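Local coordinates for protein Ral guanine nucleotide dissociation stimulator-like 2 (Mus musculus, PDB 4JGW) that probably acts as a guanine nucleotide exchange factor for small G proteins and binds the GTP-bound forms of Rap1A and H-Ras in vitro, at residues Val14-Glu19 with Thr27-Gln32; Ser48-Ala53 with Gly70-Phe75. All blocks are in the same frame, centred on the assembly; numbering follows the deposited sequence.

Overall arrangement
From the N terminus, the chain runs out along strand 11-21 and returns along strand 24-33, and interaction 1 (14-19 with 27-32) closes this hairpin. The next strand, 46-54, lies against the other edge of 24-33, antiparallel to it, with T29 N 2.9 Å from S48 O and T27 N 3.0 Å from R50 O. Interaction 2 (48-53 with 70-75) then closes a second loop, through helix 56-63 and helix 68-71, on that third strand. The two loops follow in series, neither nested nor crossed, with centres about 12 Å apart. Together they tie the N-terminal hairpin, through the sheet, to the first helices of the N-terminal Ras-GEF (REM) region.

Interaction 1: residues Val14-Glu19 with Thr27-Gln32; sequences VSVWDE and TVTSRQ
W17 and V28 meet across an antiparallel beta hairpin, the two strands 173° apart in direction. The backbone ladder supplies most of the polar contacts. S15 and S30 form one hydrogen-bonded pair, with S15 N to S30 O and S30 N to S15 O both 2.8 Å; W17 and V28 form the next, V28 N reaching W17 O at 2.9 Å. V14 with R31, V16 with T29 and D18 with T27 are the non-hydrogen-bonded pairs.

Side-chain packing divides between the two faces of the sheet. W17 CG sits between the backbone N and the carbonyl carbon (chi1 71°), and one face of the indole lies against V28: CB stands 3.6 Å above the ring plane, offset toward the rim, a CH-pi contact with the five-membered ring, while V28 CG1 lies 3.6 Å from W17 CZ2. V28 CG2 lies against E19 OE2. On the face of V14, V16 and D18, V16 CG1 packs on T27 CG2 and V16 CG2 on T29 CG2, whereas V14 CG2 lies beside R31 CG.

Two side-chain hydrogen bonds complete the contact. T27 OG1 donates to D18 OD1 at 2.9 Å, from above the carboxylate plane. Within the first strand, W17 NE1 gives its N-H to E19 OE2 at 2.8 Å (160° at hydrogen), the acceptor near the ring plane and using its anti lone pair.

E19 OE1 also forms a salt bridge with R49 of strand 46-54. One carboxylate thus joins the indole edge to the third strand, and the bond at NE1, with the V28 contact, would help hold the indole against the second strand.

Interaction 2: residues Ser48-Ala53 with Gly70-Phe75; sequences SRRLRA and GADMMF
At the edge of the R50 guanidinium, near its plane, lies D72 OD1; S48 OG lies over one face, 3.1 Å above the plane and offset toward the rim, without a hydrogen bond. The D72 carboxylate is turned 71° from the guanidinium, and R50 NE to D72 OD1 is 4.3 Å, beyond a salt bridge. The F75 ring meets L51 obliquely, CE1 being 4.2 Å from L51 CB. Outside the two segments, H62 packs edge-to-face with F75, and F416 brings a further ring to it.

The contact joins sheet strand 46-54 to the end of helix 68-71, within the N-terminal Ras-GEF (REM) region. D72 is the first residue to leave helical backbone angles, and the chain then turns: F75 N, at the start of helix 75-82, bonds back to D72 O.

Two hydrogen bonds link the segments. R49 N approaches A71 O at the end of the helix, but an N-H...O angle of 127° makes this bond weak. D72 supplies the straighter link, to L51; its CG lies anti to the backbone N, close to R50 CA and CB. H62 NE2 also bonds OD2, while OD1 forms a salt bridge with R420. This buried carboxylate therefore has partners in the strand, in helix 56-63 and in helix 416-436, the last within the Ras-GEF catalytic region; the salt bridge with R420, with R50 also near, would be expected to favour the charged form.

Close carbon contacts accompany these bonds. S48 CB lies against A71 O, and the aliphatic part of R50 runs past the acid, its CG 3.4 Å from D72 OD1. The L51 N-H reaches D72 OD2 from 49° above the carboxylate plane, at 3.0 Å from N to OD2.

Interaction 1: residues Val14-Glu19 with Thr27-Gln32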
loop_
_atom_site.group_PDB
_atom_site.type_symbol
_atom_site.label_atom_id
_atom_site.label_comp_id
_atom_site.label_asym_id
_atom_site.label_seq_id
_atom_site.Cartn_x
_atom_site.Cartn_y
_atom_site.Cartn_z
ATOM N N VAL A 14 4.942 -29.528 -21.160
ATOM C CA VAL A 14 5.586 -28.379 -20.512
ATOM C C VAL A 14 7.033 -28.728 -20.151
ATOM O O VAL A 14 7.284 -29.691 -19.418
ATOM C CB VAL A 14 4.822 -27.909 -19.237
ATOM C CG1 VAL A 14 5.642 -26.888 -18.449
ATOM C CG2 VAL A 14 3.471 -27.315 -19.597
ATOM N N SER A 15 7.976 -27.945 -20.673
ATOM C CA SER A 15 9.396 -28.133 -20.381
ATOM C C SER A 15 9.978 -26.934 -19.637
ATOM O O SER A 15 9.776 -25.787 -20.040
ATOM C CB SER A 15 10.183 -28.392 -21.668
ATOM O OG SER A 15 9.768 -29.602 -22.278
ATOM N N VAL A 16 10.696 -27.212 -18.550
ATOM C CA VAL A 16 11.288 -26.168 -17.710
ATOM C C VAL A 16 12.772 -26.447 -17.457
ATOM O O VAL A 16 13.134 -27.528 -16.988
ATOM C CB VAL A 16 10.543 -26.035 -16.349
ATOM C CG1 VAL A 16 11.132 -24.907 -15.508
ATOM C CG2 VAL A 16 9.050 -25.810 -16.563
ATOM N N TRP A 17 13.620 -25.469 -17.773
ATOM C CA TRP A 17 15.057 -25.568 -17.504
ATOM C C TRP A 17 15.677 -24.216 -17.142
ATOM O O TRP A 17 15.082 -23.163 -17.386
ATOM C CB TRP A 17 15.797 -26.215 -18.684
ATOM C CG TRP A 17 15.888 -25.364 -19.919
ATOM C CD1 TRP A 17 16.898 -24.504 -20.248
ATOM C CD2 TRP A 17 14.944 -25.300 -20.997
ATOM N NE1 TRP A 17 16.639 -23.904 -21.456
ATOM C CE2 TRP A 17 15.446 -24.375 -21.939
ATOM C CE3 TRP A 17 13.720 -25.934 -21.256
ATOM C CZ2 TRP A 17 14.769 -24.068 -23.126
ATOM C CZ3 TRP A 17 13.045 -25.625 -22.435
ATOM C CH2 TRP A 17 13.573 -24.699 -23.354
ATOM N N ASP A 18 16.873 -24.258 -16.558
ATOM C CA ASP A 18 17.582 -23.047 -16.150
ATOM C C ASP A 18 18.771 -22.742 -17.053
ATOM O O ASP A 18 19.461 -23.651 -17.522
ATOM C CB ASP A 18 18.037 -23.149 -14.691
ATOM C CG ASP A 18 16.882 -23.050 -13.702
ATOM O OD1 ASP A 18 15.761 -22.670 -14.104
ATOM O OD2 ASP A 18 17.103 -23.346 -12.509
ATOM N N GLU A 19 18.995 -21.451 -17.292
ATOM C CA GLU A 19 20.105 -20.976 -18.115
ATOM C C GLU A 19 20.897 -19.899 -17.381
ATOM O O GLU A 19 20.321 -19.063 -16.678
ATOM C CB GLU A 19 19.596 -20.428 -19.450
ATOM C CG GLU A 19 19.046 -21.491 -20.400
ATOM C CD GLU A 19 18.587 -20.925 -21.735
ATOM O OE1 GLU A 19 18.951 -19.778 -22.070
ATOM O OE2 GLU A 19 17.860 -21.636 -22.458
ATOM N N THR A 27 15.138 -18.679 -15.935
ATOM C CA THR A 27 14.355 -19.899 -16.080
ATOM C C THR A 27 13.527 -19.821 -17.359
ATOM O O THR A 27 12.695 -18.924 -17.525
ATOM C CB THR A 27 13.439 -20.149 -14.859
ATOM O OG1 THR A 27 14.241 -20.283 -13.681
ATOM C CG2 THR A 27 12.624 -21.423 -15.040
ATOM N N VAL A 28 13.781 -20.758 -18.267
ATOM C CA VAL A 28 13.004 -20.864 -19.497
ATOM C C VAL A 28 11.894 -21.891 -19.307
ATOM O O VAL A 28 12.130 -22.992 -18.802
ATOM C CB VAL A 28 13.881 -21.236 -20.722
ATOM C CG1 VAL A 28 13.071 -21.142 -22.013
ATOM C CG2 VAL A 28 15.101 -20.332 -20.807
ATOM N N THR A 29 10.682 -21.507 -19.696
ATOM C CA THR A 29 9.534 -22.400 -19.674
ATOM C C THR A 29 8.949 -22.466 -21.078
ATOM O O THR A 29 8.749 -21.437 -21.718
ATOM C CB THR A 29 8.460 -21.911 -18.677
ATOM O OG1 THR A 29 9.065 -21.668 -17.402
ATOM C CG2 THR A 29 7.351 -22.945 -18.515
ATOM N N SER A 30 8.694 -23.680 -21.556
ATOM C CA SER A 30 8.102 -23.880 -22.872
ATOM C C SER A 30 6.872 -24.772 -22.765
ATOM O O SER A 30 6.973 -25.948 -22.408
ATOM C CB SER A 30 9.124 -24.477 -23.843
ATOM O OG SER A 30 8.695 -24.334 -25.184
ATOM N N ARG A 31 5.711 -24.197 -23.067
ATOM C CA ARG A 31 4.438 -24.900 -22.942
ATOM C C ARG A 31 3.820 -25.145 -24.316
ATOM O O ARG A 31 3.501 -24.200 -25.043
ATOM C CB ARG A 31 3.468 -24.113 -22.052
ATOM C CG ARG A 31 4.047 -23.683 -20.705
ATOM C CD ARG A 31 3.193 -22.598 -20.053
ATOM N NE ARG A 31 3.996 -21.688 -19.234
ATOM C CZ ARG A 31 4.652 -20.628 -19.703
ATOM N NH1 ARG A 31 4.612 -20.326 -20.997
ATOM N NH2 ARG A 31 5.356 -19.861 -18.875
ATOM N N GLN A 32 3.669 -26.419 -24.668
ATOM C CA GLN A 32 3.035 -26.808 -25.923
ATOM C C GLN A 32 1.556 -27.092 -25.688
ATOM O O GLN A 32 1.199 -27.985 -24.916
ATOM C CB GLN A 32 3.731 -28.031 -26.534
ATOM C CG GLN A 32 3.166 -28.480 -27.887
ATOM C CD GLN A 32 3.435 -27.487 -29.005
ATOM O OE1 GLN A 32 4.583 -27.241 -29.372
ATOM N NE2 GLN A 32 2.371 -26.917 -29.559
#

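Interaction 2: residues Ser48-Ala53 with Gly70-Phe75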
loop_
_atom_site.group_PDB
_atom_site.type_symbol
_atom_site.label_atom_id
_atom_site.label_comp_id
_atom_site.label_asym_id
_atom_site.label_seq_id
_atom_site.Cartn_x
_atom_site.Cartn_y
_atom_site.Cartn_z
ATOM N N SER A 48 8.381 -18.455 -21.880
ATOM C CA SER A 48 8.808 -17.331 -21.058
ATOM C C SER A 48 10.239 -17.574 -20.599
ATOM O O SER A 48 10.602 -18.700 -20.257
ATOM C CB SER A 48 7.889 -17.150 -19.847
ATOM O OG SER A 48 7.964 -18.263 -18.974
ATOM N N ARG A 49 11.046 -16.516 -20.615
ATOM C CA ARG A 49 12.395 -16.560 -20.072
ATOM C C ARG A 49 12.516 -15.478 -18.997
ATOM O O ARG A 49 12.704 -14.299 -19.304
ATOM C CB ARG A 49 13.444 -16.387 -21.181
ATOM C CG ARG A 49 14.885 -16.490 -20.697
ATOM C CD ARG A 49 15.897 -16.362 -21.831
ATOM N NE ARG A 49 17.260 -16.460 -21.316
ATOM C CZ ARG A 49 18.343 -16.704 -22.050
ATOM N NH1 ARG A 49 18.251 -16.884 -23.366
ATOM N NH2 ARG A 49 19.531 -16.779 -21.460
ATOM N N ARG A 50 12.397 -15.893 -17.740
ATOM C CA ARG A 50 12.299 -14.950 -16.628
ATOM C C ARG A 50 13.542 -14.935 -15.749
ATOM O O ARG A 50 14.025 -15.991 -15.324
ATOM C CB ARG A 50 11.060 -15.245 -15.778
ATOM C CG ARG A 50 9.759 -15.288 -16.562
ATOM C CD ARG A 50 8.561 -15.213 -15.641
ATOM N NE ARG A 50 7.305 -15.338 -16.376
ATOM C CZ ARG A 50 6.625 -16.472 -16.518
ATOM N NH1 ARG A 50 7.070 -17.602 -15.975
ATOM N NH2 ARG A 50 5.491 -16.476 -17.207
ATOM N N LEU A 51 14.050 -13.733 -15.480
ATOM C CA LEU A 51 15.202 -13.559 -14.597
ATOM C C LEU A 51 14.840 -13.960 -13.169
ATOM O O LEU A 51 13.832 -13.507 -12.623
ATOM C CB LEU A 51 15.733 -12.118 -14.652
ATOM C CG LEU A 51 17.089 -11.827 -13.987
ATOM C CD1 LEU A 51 17.811 -10.664 -14.658
ATOM C CD2 LEU A 51 16.956 -11.582 -12.488
ATOM N N ARG A 52 15.671 -14.816 -12.582
ATOM C CA ARG A 52 15.463 -15.322 -11.226
ATOM C C ARG A 52 16.352 -14.604 -10.215
ATOM O O ARG A 52 15.909 -14.260 -9.118
ATOM C CB ARG A 52 15.735 -16.828 -11.176
ATOM C CG ARG A 52 14.626 -17.684 -11.762
ATOM C CD ARG A 52 13.556 -17.978 -10.724
ATOM N NE ARG A 52 12.840 -19.216 -11.013
ATOM C CZ ARG A 52 13.271 -20.428 -10.676
ATOM N NH1 ARG A 52 14.423 -20.579 -10.033
ATOM N NH2 ARG A 52 12.548 -21.496 -10.986
ATOM N N ALA A 53 17.611 -14.402 -10.594
ATOM C CA ALA A 53 18.594 -13.722 -9.760
ATOM C C ALA A 53 19.702 -13.161 -10.633
ATOM O O ALA A 53 19.996 -13.703 -11.698
ATOM C CB ALA A 53 19.169 -14.675 -8.723
ATOM N N GLY A 70 7.906 -9.256 -23.495
ATOM C CA GLY A 70 7.151 -10.424 -23.950
ATOM C C GLY A 70 7.483 -11.720 -23.230
ATOM O O GLY A 70 6.618 -12.583 -23.069
ATOM N N ALA A 71 8.732 -11.854 -22.786
ATOM C CA ALA A 71 9.222 -13.112 -22.209
ATOM C C ALA A 71 9.254 -13.123 -20.678
ATOM O O ALA A 71 9.384 -14.186 -20.064
ATOM C CB ALA A 71 10.600 -13.450 -22.777
ATOM N N ASP A 72 9.133 -11.945 -20.071
ATOM C CA ASP A 72 9.203 -11.792 -18.616
ATOM C C ASP A 72 8.386 -10.558 -18.231
ATOM O O ASP A 72 8.941 -9.516 -17.865
ATOM C CB ASP A 72 10.673 -11.650 -18.186
ATOM C CG ASP A 72 10.875 -11.732 -16.673
ATOM O OD1 ASP A 72 9.896 -11.906 -15.911
ATOM O OD2 ASP A 72 12.045 -11.621 -16.244
ATOM N N MET A 73 7.062 -10.674 -18.332
ATOM C CA MET A 73 6.188 -9.501 -18.202
ATOM C C MET A 73 6.117 -8.857 -16.812
ATOM O O MET A 73 5.835 -7.665 -16.705
ATOM C CB MET A 73 4.784 -9.738 -18.794
ATOM C CG MET A 73 4.364 -11.180 -18.974
ATOM S SD MET A 73 2.836 -11.342 -19.928
ATOM C CE MET A 73 3.450 -11.632 -21.584
ATOM N N MET A 74 6.391 -9.625 -15.759
ATOM C CA MET A 74 6.392 -9.065 -14.408
ATOM C C MET A 74 7.669 -8.280 -14.084
ATOM O O MET A 74 7.661 -7.420 -13.203
ATOM C CB MET A 74 6.140 -10.143 -13.344
ATOM C CG MET A 74 5.840 -9.559 -11.955
ATOM S SD MET A 74 5.629 -10.752 -10.623
ATOM C CE MET A 74 4.059 -11.500 -11.070
ATOM N N PHE A 75 8.754 -8.564 -14.806
ATOM C CA PHE A 75 10.073 -8.039 -14.446
ATOM C C PHE A 75 10.154 -6.517 -14.341
ATOM O O PHE A 75 10.575 -5.990 -13.311
ATOM C CB PHE A 75 11.164 -8.545 -15.393
ATOM C CG PHE A 75 12.537 -8.061 -15.027
ATOM C CD1 PHE A 75 13.271 -8.707 -14.038
ATOM C CD2 PHE A 75 13.082 -6.942 -15.644
ATOM C CE1 PHE A 75 14.531 -8.254 -13.681
ATOM C CE2 PHE A 75 14.346 -6.482 -15.294
ATOM C CZ PHE A 75 15.071 -7.139 -14.312
#